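Local coordinates for coiled-coil and C2 domain-containing protein 1-like (Drosophila melanogaster, PDB 6EI6) that binds monophosphorylated phosphatidylinositols and regulates endosomal protein sorting through the ESCRT-III protein Shrub, probably by preventing its inappropriate polymerisation, at residues 42-47 / 82-87; 71-75 / 103-107; 187-193 / 216-221. All blocks are in the same frame, centred on the assembly; numbering follows the deposited sequence.

Contact 1 of 3, residues 42-47 / 82-87; sequences MEEQLA and DLDLVR
Glu43 carries its CG anti to its own backbone N (chi1 -171°) and then runs on extended toward Arg87, which stays extended from CG to NE. The two chains cross at about a right angle. Arg87 NE gives its hydrogen to Glu43 OE2 at 3.0 Å, in a nearly straight bond of 172°. The oxygen lies in the guanidinium plane, at its edge. Seen from Glu43, the donor stands above the carboxylate plane, and the two flat groups are strongly turned against each other. The result is a salt bridge through a single N-H. The other oxygen, Glu43 OE1, pairs with Lys90, so the carboxylate is shared by two basic residues of one helix. Leu83 packs against both partners of the bridge. Its CD1 meets Glu43 CG at 3.5 Å, and its CG lies over one face of the Arg87 guanidinium. The segments belong to helices 34-62 and 66-91, which form an antiparallel helical hairpin. Their local axes approach to 9.7 Å, with 161° between the directions. Leu46 and Leu83 mark the closest backbone approach. Here Leu46 CB packs on Leu83 CD1 at 3.9 Å, while Leu46 CD1 reaches Val86 CG2 at 3.8 Å. Met42 bends at chi3 and brings its methyl CE to the same Val86 CG2, 4.0 Å away. Strand 265-268 lies against this apolar side, where Leu266 touches Leu46 and Leu268 touches Val86. Asp82 sets CB against the Leu46 methyls and uses OD2 to accept the backbone N-H of Leu268.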
loop_
_atom_site.group_PDB
_atom_site.type_symbol
_atom_site.label_atom_id
_atom_site.label_comp_id
_atom_site.label_asym_id
_atom_site.label_seq_id
_atom_site.Cartn_x
_atom_site.Cartn_y
_atom_site.Cartn_z
ATOM N N MET A 42 4.002 -3.507 25.683
ATOM C CA MET A 42 3.685 -2.086 25.743
ATOM C C MET A 42 4.337 -1.345 24.584
ATOM O O MET A 42 3.695 -0.561 23.873
ATOM C CB MET A 42 4.153 -1.505 27.081
ATOM C CG MET A 42 3.282 -1.867 28.262
ATOM S SD MET A 42 4.060 -1.465 29.846
ATOM C CE MET A 42 4.128 0.351 29.731
ATOM N N GLU A 43 5.625 -1.584 24.383
ATOM C CA GLU A 43 6.340 -0.894 23.322
ATOM C C GLU A 43 5.845 -1.331 21.940
ATOM O O GLU A 43 5.629 -0.493 21.053
ATOM C CB GLU A 43 7.830 -1.150 23.500
ATOM C CG GLU A 43 8.675 -0.325 22.595
ATOM C CD GLU A 43 10.113 -0.310 23.021
ATOM O OE1 GLU A 43 10.378 -0.580 24.232
ATOM O OE2 GLU A 43 10.958 -0.034 22.133
ATOM N N GLU A 44 5.637 -2.635 21.743
ATOM C CA GLU A 44 5.063 -3.126 20.490
ATOM C C GLU A 44 3.715 -2.483 20.204
ATOM O O GLU A 44 3.444 -2.055 19.069
ATOM C CB GLU A 44 4.901 -4.643 20.547
ATOM C CG GLU A 44 6.206 -5.363 20.509
ATOM C CD GLU A 44 6.705 -5.510 19.077
ATOM O OE1 GLU A 44 5.849 -5.617 18.143
ATOM O OE2 GLU A 44 7.947 -5.484 18.881
ATOM N N GLN A 45 2.841 -2.445 21.222
ATOM C CA GLN A 45 1.516 -1.886 21.028
ATOM C C GLN A 45 1.602 -0.433 20.591
ATOM O O GLN A 45 0.888 -0.014 19.668
ATOM C CB GLN A 45 0.694 -2.011 22.304
ATOM C CG GLN A 45 -0.686 -1.352 22.189
ATOM C CD GLN A 45 -1.643 -2.190 21.356
ATOM O OE1 GLN A 45 -1.517 -3.402 21.317
ATOM N NE2 GLN A 45 -2.604 -1.543 20.689
ATOM N N LEU A 46 2.482 0.346 21.233
ATOM C CA LEU A 46 2.611 1.757 20.896
ATOM C C LEU A 46 3.213 1.925 19.506
ATOM O O LEU A 46 2.762 2.775 18.728
ATOM C CB LEU A 46 3.462 2.475 21.957
ATOM C CG LEU A 46 2.815 2.644 23.342
ATOM C CD1 LEU A 46 3.854 3.041 24.423
ATOM C CD2 LEU A 46 1.666 3.656 23.297
ATOM N N ALA A 47 4.217 1.102 19.169
ATOM C CA ALA A 47 4.775 1.124 17.819
ATOM C C ALA A 47 3.713 0.807 16.768
ATOM O O ALA A 47 3.671 1.459 15.715
ATOM C CB ALA A 47 5.962 0.153 17.703
ATOM N N ASP A 82 4.735 8.724 24.206
ATOM C CA ASP A 82 4.529 7.607 25.122
ATOM C C ASP A 82 5.539 6.510 24.847
ATOM O O ASP A 82 6.096 5.919 25.783
ATOM C CB ASP A 82 3.086 7.089 25.022
ATOM C CG ASP A 82 2.113 7.918 25.869
ATOM O OD1 ASP A 82 2.599 8.826 26.612
ATOM O OD2 ASP A 82 0.874 7.667 25.806
ATOM N N LEU A 83 5.802 6.255 23.565
ATOM C CA LEU A 83 6.872 5.348 23.160
ATOM C C LEU A 83 8.212 5.762 23.761
ATOM O O LEU A 83 8.951 4.923 24.289
ATOM C CB LEU A 83 6.946 5.322 21.635
ATOM C CG LEU A 83 7.584 4.145 20.923
ATOM C CD1 LEU A 83 7.378 2.820 21.649
ATOM C CD2 LEU A 83 6.965 4.096 19.547
ATOM N N ASP A 84 8.535 7.064 23.700
ATOM C CA ASP A 84 9.796 7.550 24.267
ATOM C C ASP A 84 9.817 7.378 25.778
ATOM O O ASP A 84 10.844 7.000 26.355
ATOM C CB ASP A 84 10.025 9.033 23.922
ATOM C CG ASP A 84 10.147 9.292 22.427
ATOM O OD1 ASP A 84 10.543 8.361 21.667
ATOM O OD2 ASP A 84 9.836 10.443 22.020
ATOM N N LEU A 85 8.694 7.684 26.434
ATOM C CA LEU A 85 8.580 7.509 27.880
ATOM C C LEU A 85 8.823 6.060 28.296
ATOM O O LEU A 85 9.443 5.803 29.334
ATOM C CB LEU A 85 7.194 7.951 28.342
ATOM C CG LEU A 85 6.980 9.431 28.594
ATOM C CD1 LEU A 85 5.509 9.671 28.918
ATOM C CD2 LEU A 85 7.863 9.872 29.747
ATOM N N VAL A 86 8.300 5.098 27.525
ATOM C CA VAL A 86 8.486 3.694 27.887
ATOM C C VAL A 86 9.931 3.276 27.648
ATOM O O VAL A 86 10.535 2.590 28.482
ATOM C CB VAL A 86 7.509 2.782 27.116
ATOM C CG1 VAL A 86 7.836 1.326 27.399
ATOM C CG2 VAL A 86 6.060 3.084 27.471
ATOM N N ARG A 87 10.506 3.675 26.500
ATOM C CA ARG A 87 11.900 3.354 26.216
ATOM C C ARG A 87 12.828 3.977 27.253
ATOM O O ARG A 87 13.814 3.359 27.677
ATOM C CB ARG A 87 12.268 3.823 24.811
ATOM C CG ARG A 87 11.717 2.956 23.708
ATOM C CD ARG A 87 11.689 3.701 22.398
ATOM N NE ARG A 87 11.346 2.776 21.311
ATOM C CZ ARG A 87 11.106 3.131 20.046
ATOM N NH1 ARG A 87 11.166 4.412 19.666
ATOM N NH2 ARG A 87 10.795 2.192 19.160
#

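Contact 2 of 3, residues 71-75 / 103-107; sequences RFENL and KRSFN
Phe72 turns the edge of its ring into the face of Phe106. Phe72 CE1 stands over the centre of the Phe106 ring and comes 3.4 Å from Phe106 CE2. The centroids are 4.8 Å apart and the planes meet at 61°, an edge-to-face pair. Leu75 approaches the Phe106 ring obliquely, with CD2 3.6 Å from Phe106 CZ. Its other methyl, CD1, touches the edge of the Arg104 guanidinium, 3.5 Å from Arg104 NE. Beside the rings, Arg71 NH2 donates to Ser105 O at 2.9 Å. The donor lies in the carbonyl plane, but the N-H angle is only 131°. A water takes a hydrogen from Arg71 NH1 and gives one to the same Ser105 O. Arg71 has CG anti to its backbone N (chi1 -162°) and bends at chi3, which brings one face of its guanidinium, near the rim, against Phe72 CZ. In the next shell, Arg104 NH2 forms a salt bridge with Glu102, and its backbone pairs with Thr262. Trp265 meets the Phe106 ring, while His60 and Thr56 of helix 34-62 back Phe72. The contact thus joins helix 66-91 to the loop between strands 99-102 and 119-128. Its chemistry is mixed: the two phenylalanines and Leu75 make the apolar part, of which Phe72 is buried, and one carbonyl oxygen accepts from both an arginine and a water. That arginine is exposed, which implies that its polar grip lies at the solvent edge of the apolar cluster.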
loop_
_atom_site.group_PDB
_atom_site.type_symbol
_atom_site.label_atom_id
_atom_site.label_comp_id
_atom_site.label_asym_id
_atom_site.label_seq_id
_atom_site.Cartn_x
_atom_site.Cartn_y
_atom_site.Cartn_z
ATOM N N ARG A 71 -4.407 16.159 11.883
ATOM C CA ARG A 71 -5.035 15.438 12.980
ATOM C C ARG A 71 -4.230 14.197 13.346
ATOM O O ARG A 71 -3.843 14.009 14.509
ATOM C CB ARG A 71 -6.468 15.061 12.608
ATOM C CG ARG A 71 -7.285 14.719 13.807
ATOM C CD ARG A 71 -8.710 14.289 13.472
ATOM N NE ARG A 71 -9.070 13.184 14.356
ATOM C CZ ARG A 71 -9.890 12.195 14.018
ATOM N NH1 ARG A 71 -10.466 12.185 12.818
ATOM N NH2 ARG A 71 -10.130 11.212 14.886
ATOM N N PHE A 72 -3.936 13.354 12.351
ATOM C CA PHE A 72 -3.278 12.091 12.642
ATOM C C PHE A 72 -1.784 12.258 12.834
ATOM O O PHE A 72 -1.165 11.430 13.517
ATOM C CB PHE A 72 -3.619 11.074 11.559
ATOM C CG PHE A 72 -5.009 10.536 11.709
ATOM C CD1 PHE A 72 -5.257 9.450 12.543
ATOM C CD2 PHE A 72 -6.083 11.189 11.114
ATOM C CE1 PHE A 72 -6.533 8.988 12.725
ATOM C CE2 PHE A 72 -7.377 10.742 11.293
ATOM C CZ PHE A 72 -7.610 9.637 12.094
ATOM N N GLU A 73 -1.205 13.348 12.333
ATOM C CA GLU A 73 0.167 13.655 12.715
ATOM C C GLU A 73 0.239 13.999 14.197
ATOM O O GLU A 73 1.146 13.538 14.906
ATOM C CB GLU A 73 0.717 14.793 11.844
ATOM C CG GLU A 73 2.019 15.427 12.319
ATOM C CD GLU A 73 3.256 14.511 12.200
ATOM O OE1 GLU A 73 3.136 13.336 11.757
ATOM O OE2 GLU A 73 4.367 14.988 12.548
ATOM N N ASN A 74 -0.730 14.780 14.691
ATOM C CA ASN A 74 -0.752 15.129 16.110
ATOM C C ASN A 74 -0.986 13.894 16.976
ATOM O O ASN A 74 -0.425 13.779 18.072
ATOM C CB ASN A 74 -1.834 16.173 16.378
ATOM C CG ASN A 74 -1.460 17.552 15.875
ATOM O OD1 ASN A 74 -0.334 17.996 16.039
ATOM N ND2 ASN A 74 -2.417 18.241 15.273
ATOM N N LEU A 75 -1.836 12.973 16.517
ATOM C CA LEU A 75 -1.995 11.700 17.210
ATOM C C LEU A 75 -0.680 10.913 17.236
ATOM O O LEU A 75 -0.259 10.420 18.293
ATOM C CB LEU A 75 -3.108 10.914 16.531
ATOM C CG LEU A 75 -3.749 9.722 17.226
ATOM C CD1 LEU A 75 -4.283 10.045 18.623
ATOM C CD2 LEU A 75 -4.849 9.177 16.315
ATOM N N LYS A 103 -10.100 4.937 23.498
ATOM C CA LYS A 103 -10.493 4.682 22.121
ATOM C C LYS A 103 -10.066 5.837 21.238
ATOM O O LYS A 103 -9.916 6.975 21.692
ATOM C CB LYS A 103 -11.999 4.499 21.972
ATOM C CG LYS A 103 -12.532 3.264 22.663
ATOM C CD LYS A 103 -14.050 3.338 22.787
ATOM C CE LYS A 103 -14.637 1.946 23.041
ATOM N NZ LYS A 103 -14.297 0.993 21.929
ATOM N N ARG A 104 -9.884 5.531 19.960
ATOM C CA ARG A 104 -9.563 6.539 18.967
ATOM C C ARG A 104 -10.388 6.252 17.729
ATOM O O ARG A 104 -10.460 5.101 17.293
ATOM C CB ARG A 104 -8.076 6.522 18.617
ATOM C CG ARG A 104 -7.201 7.031 19.712
ATOM C CD ARG A 104 -7.510 8.489 19.996
ATOM N NE ARG A 104 -6.635 8.968 21.054
ATOM C CZ ARG A 104 -6.877 8.813 22.351
ATOM N NH1 ARG A 104 -7.992 8.218 22.755
ATOM N NH2 ARG A 104 -6.007 9.272 23.242
ATOM N N SER A 105 -11.004 7.290 17.165
ATOM C CA SER A 105 -11.793 7.131 15.949
ATOM C C SER A 105 -10.846 7.266 14.764
ATOM O O SER A 105 -10.417 8.367 14.417
ATOM C CB SER A 105 -12.908 8.168 15.894
ATOM O OG SER A 105 -13.476 8.376 17.184
ATOM N N PHE A 106 -10.450 6.144 14.191
ATOM C CA PHE A 106 -10.005 6.135 12.809
ATOM C C PHE A 106 -11.224 5.764 11.999
ATOM O O PHE A 106 -12.133 5.083 12.496
ATOM C CB PHE A 106 -8.881 5.131 12.557
ATOM C CG PHE A 106 -7.585 5.464 13.261
ATOM C CD1 PHE A 106 -7.549 5.680 14.633
ATOM C CD2 PHE A 106 -6.399 5.551 12.548
ATOM C CE1 PHE A 106 -6.354 5.984 15.280
ATOM C CE2 PHE A 106 -5.191 5.860 13.192
ATOM C CZ PHE A 106 -5.176 6.074 14.557
ATOM N N ASN A 107 -11.288 6.236 10.772
ATOM C CA ASN A 107 -12.496 5.857 10.057
ATOM C C ASN A 107 -12.138 4.844 8.986
ATOM O O ASN A 107 -12.373 5.086 7.799
ATOM C CB ASN A 107 -13.188 7.080 9.472
ATOM C CG ASN A 107 -14.614 6.801 9.081
ATOM O OD1 ASN A 107 -15.180 5.762 9.429
ATOM N ND2 ASN A 107 -15.204 7.718 8.342
HETATM O O HOH W 1 -11.241 9.790 11.914
#

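Contact 3 of 3, residues 187-193 / 216-221; sequences IFKRHGV and KLQPLE. With SO4 (sulfate ion), chain C.
Leu217 reaches across to helix 182-190 and the strand after it. Its CB lies 3.9 Å from Phe188 CD1 and also faces His191 O. CG is close to Val193 CG2. At the tip, Leu217 CD1 sits over one face of the Phe188 ring and meets Ile187 CG2 at 3.9 Å. The other methyl, Leu217 CD2, touches Val193 CG2 at 3.7 Å. The backbone fixes this position, since Leu217 N donates to His191 O at 2.9 Å, almost straight at 174°. Lys216 bends at chi2 and chi3 and turns NZ back to Arg190 O, 2.6 Å away, at the end of the helix. The same NZ joins His191 ND1 and Gly192 N in holding a sulfate ion, probably from the crystallisation liquor. Separately, Lys189 NZ makes a 3.0 Å salt bridge to Glu221 OE2. Gly192 and Lys216 form an antiparallel non-hydrogen-bonded pair. Both segments belong to the C2 domain. Helix 182-190 leads into strand 192-199 beside the end of strand 208-216, while Val193, Leu217 and Leu220 all pack on Ile247 of strand 241-249, in the facing sheet of the sandwich.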
loop_
_atom_site.group_PDB
_atom_site.type_symbol
_atom_site.label_atom_id
_atom_site.label_comp_id
_atom_site.label_asym_id
_atom_site.label_seq_id
_atom_site.Cartn_x
_atom_site.Cartn_y
_atom_site.Cartn_z
ATOM N N ILE A 187 -3.882 -14.272 -1.951
ATOM C CA ILE A 187 -3.395 -13.468 -3.057
ATOM C C ILE A 187 -2.862 -12.140 -2.543
ATOM O O ILE A 187 -1.776 -11.698 -2.936
ATOM C CB ILE A 187 -4.512 -13.290 -4.099
ATOM C CG1 ILE A 187 -4.697 -14.591 -4.905
ATOM C CG2 ILE A 187 -4.247 -12.080 -5.000
ATOM C CD1 ILE A 187 -6.030 -14.660 -5.641
ATOM N N PHE A 188 -3.603 -11.489 -1.636
ATOM C CA PHE A 188 -3.102 -10.242 -1.068
ATOM C C PHE A 188 -1.865 -10.459 -0.212
ATOM O O PHE A 188 -0.999 -9.581 -0.163
ATOM C CB PHE A 188 -4.190 -9.554 -0.260
ATOM C CG PHE A 188 -5.173 -8.835 -1.100
ATOM C CD1 PHE A 188 -4.951 -7.520 -1.458
ATOM C CD2 PHE A 188 -6.301 -9.486 -1.574
ATOM C CE1 PHE A 188 -5.861 -6.847 -2.263
ATOM C CE2 PHE A 188 -7.208 -8.830 -2.369
ATOM C CZ PHE A 188 -6.994 -7.505 -2.713
ATOM N N LYS A 189 -1.737 -11.622 0.436
ATOM C CA LYS A 189 -0.578 -11.857 1.291
ATOM C C LYS A 189 0.691 -12.051 0.467
ATOM O O LYS A 189 1.747 -11.489 0.785
ATOM C CB LYS A 189 -0.826 -13.074 2.186
ATOM C CG LYS A 189 0.024 -13.087 3.476
ATOM C CD LYS A 189 -0.676 -13.878 4.612
ATOM C CE LYS A 189 -0.341 -13.337 6.012
ATOM N NZ LYS A 189 -1.056 -12.046 6.333
ATOM N N ARG A 190 0.604 -12.832 -0.611
ATOM C CA ARG A 190 1.802 -13.401 -1.212
ATOM C C ARG A 190 2.079 -12.921 -2.629
ATOM O O ARG A 190 3.210 -13.069 -3.102
ATOM C CB ARG A 190 1.738 -14.937 -1.209
ATOM C CG ARG A 190 1.967 -15.569 0.147
ATOM C CD ARG A 190 2.068 -17.079 0.087
ATOM N NE ARG A 190 0.799 -17.808 0.081
ATOM C CZ ARG A 190 0.463 -18.673 1.043
ATOM N NH1 ARG A 190 1.282 -18.894 2.051
ATOM N NH2 ARG A 190 -0.682 -19.344 1.016
ATOM N N HIS A 191 1.091 -12.379 -3.325
ATOM C CA HIS A 191 1.126 -12.264 -4.781
ATOM C C HIS A 191 0.990 -10.800 -5.186
ATOM O O HIS A 191 0.941 -9.901 -4.343
ATOM C CB HIS A 191 0.039 -13.155 -5.398
ATOM C CG HIS A 191 0.232 -14.617 -5.102
ATOM N ND1 HIS A 191 1.419 -15.281 -5.346
ATOM C CD2 HIS A 191 -0.607 -15.537 -4.572
ATOM C CE1 HIS A 191 1.299 -16.548 -4.984
ATOM N NE2 HIS A 191 0.078 -16.730 -4.514
ATOM N N GLY A 192 0.947 -10.564 -6.494
ATOM C CA GLY A 192 1.015 -9.213 -7.000
ATOM C C GLY A 192 0.284 -9.051 -8.316
ATOM O O GLY A 192 -0.305 -9.992 -8.854
ATOM N N VAL A 193 0.324 -7.817 -8.819
ATOM C CA VAL A 193 -0.244 -7.414 -10.099
ATOM C C VAL A 193 0.900 -7.202 -11.085
ATOM O O VAL A 193 1.884 -6.530 -10.754
ATOM C CB VAL A 193 -1.052 -6.117 -9.939
ATOM C CG1 VAL A 193 -1.735 -5.751 -11.229
ATOM C CG2 VAL A 193 -2.040 -6.262 -8.799
ATOM N N LYS A 216 3.651 -6.054 -5.547
ATOM C CA LYS A 216 3.060 -6.908 -4.518
ATOM C C LYS A 216 1.825 -6.249 -3.903
ATOM O O LYS A 216 1.806 -5.041 -3.643
ATOM C CB LYS A 216 4.078 -7.202 -3.414
ATOM C CG LYS A 216 5.246 -8.034 -3.852
ATOM C CD LYS A 216 4.756 -9.351 -4.412
ATOM C CE LYS A 216 5.626 -10.480 -3.931
ATOM N NZ LYS A 216 5.072 -11.773 -4.416
ATOM N N LEU A 217 0.799 -7.053 -3.643
ATOM C CA LEU A 217 -0.444 -6.518 -3.104
ATOM C C LEU A 217 -0.428 -6.349 -1.582
ATOM O O LEU A 217 -1.315 -5.676 -1.038
ATOM C CB LEU A 217 -1.610 -7.426 -3.525
ATOM C CG LEU A 217 -2.066 -7.268 -4.979
ATOM C CD1 LEU A 217 -3.038 -8.362 -5.378
ATOM C CD2 LEU A 217 -2.683 -5.885 -5.201
ATOM N N GLN A 218 0.566 -6.906 -0.890
ATOM C CA GLN A 218 0.455 -7.046 0.558
ATOM C C GLN A 218 0.369 -5.730 1.337
ATOM O O GLN A 218 -0.266 -5.748 2.403
ATOM C CB GLN A 218 1.599 -7.939 1.078
ATOM C CG GLN A 218 2.809 -7.203 1.587
ATOM C CD GLN A 218 2.677 -6.756 3.028
ATOM O OE1 GLN A 218 2.098 -7.469 3.853
ATOM N NE2 GLN A 218 3.198 -5.561 3.335
ATOM N N PRO A 219 0.943 -4.588 0.902
ATOM C CA PRO A 219 0.640 -3.327 1.605
ATOM C C PRO A 219 -0.841 -3.052 1.782
ATOM O O PRO A 219 -1.208 -2.298 2.693
ATOM C CB PRO A 219 1.289 -2.262 0.711
ATOM C CG PRO A 219 2.461 -2.942 0.130
ATOM C CD PRO A 219 2.005 -4.384 -0.110
ATOM N N LEU A 220 -1.705 -3.599 0.922
ATOM C CA LEU A 220 -3.135 -3.352 1.034
ATOM C C LEU A 220 -3.767 -4.107 2.202
ATOM O O LEU A 220 -4.963 -3.918 2.476
ATOM C CB LEU A 220 -3.843 -3.697 -0.284
ATOM C CG LEU A 220 -3.419 -2.724 -1.394
ATOM C CD1 LEU A 220 -4.079 -3.067 -2.698
ATOM C CD2 LEU A 220 -3.666 -1.262 -1.051
ATOM N N GLU A 221 -2.991 -4.933 2.911
ATOM C CA GLU A 221 -3.508 -5.588 4.110
ATOM C C GLU A 221 -3.771 -4.578 5.215
ATOM O O GLU A 221 -4.758 -4.700 5.959
ATOM C CB GLU A 221 -2.525 -6.645 4.596
ATOM C CG GLU A 221 -2.535 -7.900 3.776
ATOM C CD GLU A 221 -1.748 -8.996 4.434
ATOM O OE1 GLU A 221 -0.762 -8.659 5.138
ATOM O OE2 GLU A 221 -2.130 -10.182 4.255
HETATM S S SO4 C . 3.288 -13.162 -7.951
HETATM O O1 SO4 C . 1.851 -13.034 -8.251
HETATM O O2 SO4 C . 3.534 -14.301 -7.050
HETATM O O3 SO4 C . 3.764 -11.916 -7.322
HETATM O O4 SO4 C . 4.006 -13.412 -9.208
#

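Overall arrangement
Contacts 1 and 2 share helix 66-91 and lie on the same side of the chain's centre. Their centres are about 17 Å apart and their segments alternate along the chain, so 71-75 falls between the two halves of contact 1. One joins the two arms of the hairpin; the other ties the second arm to the loop that leads to strand 119-128 of the sandwich. Contact 3 follows both in sequence and lies within the C2 domain, about 29 Å from contact 1 and 26 Å from contact 2, between centres. No two contacts touch. Together they trace a helical hairpin joined to the phosphoinositide-binding, membrane-targeting C2 domain of the protein.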